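Local coordinates for flavodoxin (PDB 5WID), which binds flavin mononucleotide and probably carries electrons between redox partners, as flavodoxins generally do, at residues M17-V30 with C130-K142. Sequence-based numbering, arbitrary orientation.
Sequences MAEAIGNGIESKNV and CKRLGIDIAEKVK
In the flavodoxin fold, helices 13-27 and 124-143 pack side by side on one face of the central, mostly parallel sheet. The axes of 17-27 and 130-142 come within 6.3 Å and cross at -43°. Two glycines make this possible. Gly-24 CA lies 3.4 Å from Lys-131 O, and Gly-134 CA lies 3.3 Å from Ile-21 O; both are CA-H...O contacts. With no CB on either glycine, the two backbones lie directly against each other. Ile-21 is a knob in the hole formed by Cys-130, Leu-133, Gly-134 and Ile-137. Its CG1 lies beside the backbone N (chi1 -68°), which sets this branch against Cys-130 and its CD1 alongside Leu-133 CD2. The other branch, CG2, touches Gly-134 CA and Ile-137 CD1. Toward the sheet, Ile-21 also meets Phe-87 of strand 83-90. Near the FMN end, Cys-130 SG rests 3.7 Å from Met-17 CB.

Polar groups border the packing. A water bridges Asn-23 OD1 and the extended Lys-131 through NZ. Past the first helix, Lys-28 CB packs on Ala-138 CB at 3.5 Å, and its CG lies against Ile-135 CG2. Its bent chain brings CE to 3.1 Å from Glu-139 OE2, while NZ stays 4.2 Å from that oxygen. Lys-142 NZ donates to Lys-28 O at 2.9 Å, 15° from the carbonyl plane, and makes a long salt bridge with Glu-139 OE2 of its own helix. Without the Lys-28 chain beyond CB, as with an alanine here, Ile-135 CG2 would probably lose its cover and Glu-139 a nearby positive charge, keeping Lys-142 as partner. The join thus rests on close backbone packing and apolar contact, with charged groups at its margin.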
# COMPACT_ATOMS: atom_id res chain seq x y z
N MET A 17 -5.63 -7.60 -3.28
CA MET A 17 -6.01 -6.36 -2.61
C MET A 17 -5.43 -5.16 -3.34
O MET A 17 -6.12 -4.16 -3.58
CB MET A 17 -5.51 -6.36 -1.16
CG MET A 17 -6.17 -7.42 -0.30
SD MET A 17 -5.50 -7.39 1.38
CE MET A 17 -6.10 -5.81 2.01
N ALA A 18 -4.15 -5.25 -3.70
CA ALA A 18 -3.45 -4.14 -4.35
C ALA A 18 -4.11 -3.77 -5.67
O ALA A 18 -4.26 -2.58 -5.99
CB ALA A 18 -1.98 -4.51 -4.57
N GLU A 19 -4.48 -4.77 -6.46
CA GLU A 19 -5.10 -4.48 -7.74
C GLU A 19 -6.46 -3.82 -7.58
O GLU A 19 -6.82 -2.95 -8.38
CB GLU A 19 -5.21 -5.77 -8.56
CG GLU A 19 -3.81 -6.21 -8.95
CD GLU A 19 -3.73 -7.60 -9.51
OE1 GLU A 19 -4.73 -8.34 -9.45
OE2 GLU A 19 -2.63 -7.93 -10.01
N ALA A 20 -7.20 -4.20 -6.54
CA ALA A 20 -8.50 -3.57 -6.30
C ALA A 20 -8.33 -2.13 -5.80
O ALA A 20 -9.12 -1.25 -6.17
CB ALA A 20 -9.32 -4.38 -5.30
N ILE A 21 -7.32 -1.88 -4.96
CA ILE A 21 -7.02 -0.50 -4.57
C ILE A 21 -6.71 0.34 -5.81
O ILE A 21 -7.22 1.45 -5.97
CB ILE A 21 -5.84 -0.45 -3.57
CG1 ILE A 21 -6.23 -1.07 -2.23
CG2 ILE A 21 -5.38 0.99 -3.35
CD1 ILE A 21 -5.00 -1.35 -1.33
N GLY A 22 -5.87 -0.20 -6.70
CA GLY A 22 -5.55 0.51 -7.92
C GLY A 22 -6.78 0.78 -8.78
O GLY A 22 -6.92 1.86 -9.36
N ASN A 23 -7.69 -0.20 -8.86
CA ASN A 23 -8.93 -0.00 -9.60
C ASN A 23 -9.72 1.17 -9.03
O ASN A 23 -10.31 1.96 -9.78
CB ASN A 23 -9.75 -1.30 -9.56
CG ASN A 23 -11.09 -1.18 -10.26
OD1 ASN A 23 -12.11 -0.90 -9.63
ND2 ASN A 23 -11.10 -1.42 -11.57
N GLY A 24 -9.76 1.29 -7.70
CA GLY A 24 -10.45 2.41 -7.09
C GLY A 24 -9.79 3.74 -7.41
O GLY A 24 -10.47 4.73 -7.67
N ILE A 25 -8.45 3.77 -7.40
CA ILE A 25 -7.75 5.00 -7.76
C ILE A 25 -8.04 5.37 -9.21
O ILE A 25 -8.35 6.53 -9.53
CB ILE A 25 -6.23 4.86 -7.50
CG1 ILE A 25 -5.94 4.67 -6.01
CG2 ILE A 25 -5.46 6.09 -8.02
CD1 ILE A 25 -4.52 4.20 -5.74
N GLU A 26 -7.95 4.38 -10.11
CA GLU A 26 -8.28 4.62 -11.53
C GLU A 26 -9.67 5.20 -11.69
O GLU A 26 -9.90 6.06 -12.55
CB GLU A 26 -8.20 3.32 -12.33
CG GLU A 26 -6.82 2.84 -12.68
CD GLU A 26 -6.81 1.41 -13.23
OE1 GLU A 26 -7.90 0.80 -13.35
OE2 GLU A 26 -5.72 0.90 -13.53
N SER A 27 -10.64 4.69 -10.91
CA SER A 27 -12.03 5.08 -11.08
C SER A 27 -12.25 6.57 -10.84
O SER A 27 -13.29 7.11 -11.26
CB SER A 27 -12.93 4.26 -10.15
OG SER A 27 -12.90 4.74 -8.81
N LYS A 28 -11.31 7.25 -10.19
CA LYS A 28 -11.41 8.68 -9.94
C LYS A 28 -10.46 9.48 -10.83
O LYS A 28 -10.17 10.64 -10.53
CB LYS A 28 -11.15 8.98 -8.46
CG LYS A 28 -12.10 8.28 -7.50
CD LYS A 28 -13.53 8.34 -8.00
CE LYS A 28 -14.24 9.55 -7.46
NZ LYS A 28 -15.72 9.46 -7.66
N ASN A 29 -9.95 8.86 -11.89
CA ASN A 29 -9.10 9.53 -12.88
C ASN A 29 -7.81 10.08 -12.29
O ASN A 29 -7.34 11.15 -12.66
CB ASN A 29 -9.88 10.62 -13.61
CG ASN A 29 -10.70 10.07 -14.74
OD1 ASN A 29 -11.90 9.82 -14.59
ND2 ASN A 29 -10.06 9.84 -15.88
N VAL A 30 -7.22 9.33 -11.36
CA VAL A 30 -5.86 9.57 -10.90
C VAL A 30 -4.99 8.47 -11.49
O VAL A 30 -5.37 7.30 -11.47
CB VAL A 30 -5.79 9.60 -9.36
CG1 VAL A 30 -4.36 9.55 -8.88
CG2 VAL A 30 -6.51 10.84 -8.83
N CYS A 130 -11.28 -2.74 -0.59
CA CYS A 130 -10.02 -2.32 -1.19
C CYS A 130 -10.26 -1.21 -2.21
O CYS A 130 -9.54 -0.20 -2.21
CB CYS A 130 -9.34 -3.51 -1.86
SG CYS A 130 -8.82 -4.78 -0.66
N LYS A 131 -11.25 -1.38 -3.08
CA LYS A 131 -11.59 -0.34 -4.04
C LYS A 131 -11.91 0.99 -3.35
O LYS A 131 -11.51 2.06 -3.83
CB LYS A 131 -12.77 -0.79 -4.91
CG LYS A 131 -13.06 0.18 -6.05
CD LYS A 131 -14.17 -0.33 -6.97
CE LYS A 131 -14.48 0.70 -8.06
NZ LYS A 131 -15.57 0.21 -8.95
N ARG A 132 -12.65 0.93 -2.24
CA ARG A 132 -12.98 2.14 -1.49
C ARG A 132 -11.73 2.82 -0.94
O ARG A 132 -11.62 4.05 -0.98
CB ARG A 132 -13.96 1.78 -0.36
CG ARG A 132 -14.33 2.87 0.67
CD ARG A 132 -14.35 4.28 0.12
NE ARG A 132 -15.47 4.52 -0.75
CZ ARG A 132 -15.76 5.70 -1.28
NH1 ARG A 132 -14.99 6.75 -1.06
NH2 ARG A 132 -16.81 5.81 -2.06
N LEU A 133 -10.77 2.05 -0.43
CA LEU A 133 -9.50 2.66 -0.01
C LEU A 133 -8.84 3.38 -1.18
O LEU A 133 -8.32 4.50 -1.02
CB LEU A 133 -8.56 1.61 0.60
CG LEU A 133 -7.16 2.13 0.95
CD1 LEU A 133 -7.21 3.27 1.98
CD2 LEU A 133 -6.29 0.98 1.47
N GLY A 134 -8.89 2.79 -2.38
CA GLY A 134 -8.30 3.44 -3.54
C GLY A 134 -9.04 4.71 -3.94
O GLY A 134 -8.41 5.72 -4.26
N ILE A 135 -10.38 4.68 -3.90
CA ILE A 135 -11.15 5.90 -4.15
C ILE A 135 -10.73 6.98 -3.16
O ILE A 135 -10.49 8.14 -3.55
CB ILE A 135 -12.66 5.62 -4.05
CG1 ILE A 135 -13.13 4.75 -5.22
CG2 ILE A 135 -13.45 6.94 -4.01
CD1 ILE A 135 -14.53 4.14 -5.01
N ASP A 136 -10.62 6.62 -1.88
CA ASP A 136 -10.23 7.59 -0.86
C ASP A 136 -8.84 8.15 -1.14
O ASP A 136 -8.60 9.35 -0.96
CB ASP A 136 -10.27 6.98 0.54
CG ASP A 136 -11.68 6.64 1.02
OD1 ASP A 136 -12.67 7.12 0.43
OD2 ASP A 136 -11.78 5.89 2.02
N ILE A 137 -7.90 7.30 -1.55
CA ILE A 137 -6.55 7.77 -1.89
C ILE A 137 -6.62 8.78 -3.03
O ILE A 137 -5.99 9.85 -2.98
CB ILE A 137 -5.63 6.59 -2.24
CG1 ILE A 137 -5.34 5.73 -1.01
CG2 ILE A 137 -4.32 7.12 -2.83
CD1 ILE A 137 -4.65 4.39 -1.39
N ALA A 138 -7.37 8.45 -4.08
CA ALA A 138 -7.49 9.37 -5.21
C ALA A 138 -8.08 10.71 -4.78
O ALA A 138 -7.61 11.77 -5.21
CB ALA A 138 -8.34 8.73 -6.31
N GLU A 139 -9.10 10.68 -3.92
CA GLU A 139 -9.72 11.94 -3.49
C GLU A 139 -8.76 12.77 -2.66
O GLU A 139 -8.74 14.00 -2.77
CB GLU A 139 -11.00 11.64 -2.72
CG GLU A 139 -12.15 11.17 -3.61
CD GLU A 139 -12.47 12.16 -4.71
OE1 GLU A 139 -12.43 13.39 -4.45
OE2 GLU A 139 -12.74 11.73 -5.85
N LYS A 140 -7.95 12.11 -1.83
CA LYS A 140 -6.93 12.81 -1.06
C LYS A 140 -5.89 13.45 -1.97
O LYS A 140 -5.49 14.60 -1.76
CB LYS A 140 -6.28 11.84 -0.07
CG LYS A 140 -5.40 12.49 0.98
CD LYS A 140 -6.21 13.27 1.99
CE LYS A 140 -6.86 12.34 3.00
NZ LYS A 140 -7.55 13.10 4.08
N VAL A 141 -5.45 12.70 -2.99
CA VAL A 141 -4.49 13.24 -3.96
C VAL A 141 -5.05 14.48 -4.63
O VAL A 141 -4.39 15.52 -4.73
CB VAL A 141 -4.11 12.16 -4.99
CG1 VAL A 141 -3.40 12.78 -6.19
CG2 VAL A 141 -3.23 11.11 -4.34
N LYS A 142 -6.30 14.39 -5.11
CA LYS A 142 -6.88 15.50 -5.85
C LYS A 142 -7.16 16.69 -4.94
O LYS A 142 -7.13 17.84 -5.41
CB LYS A 142 -8.16 15.05 -6.55
CG LYS A 142 -7.90 13.99 -7.62
CD LYS A 142 -9.05 13.85 -8.59
CE LYS A 142 -10.25 13.20 -7.94
NZ LYS A 142 -11.29 12.84 -8.95
O HOH W 1 -14.60 -1.69 -10.28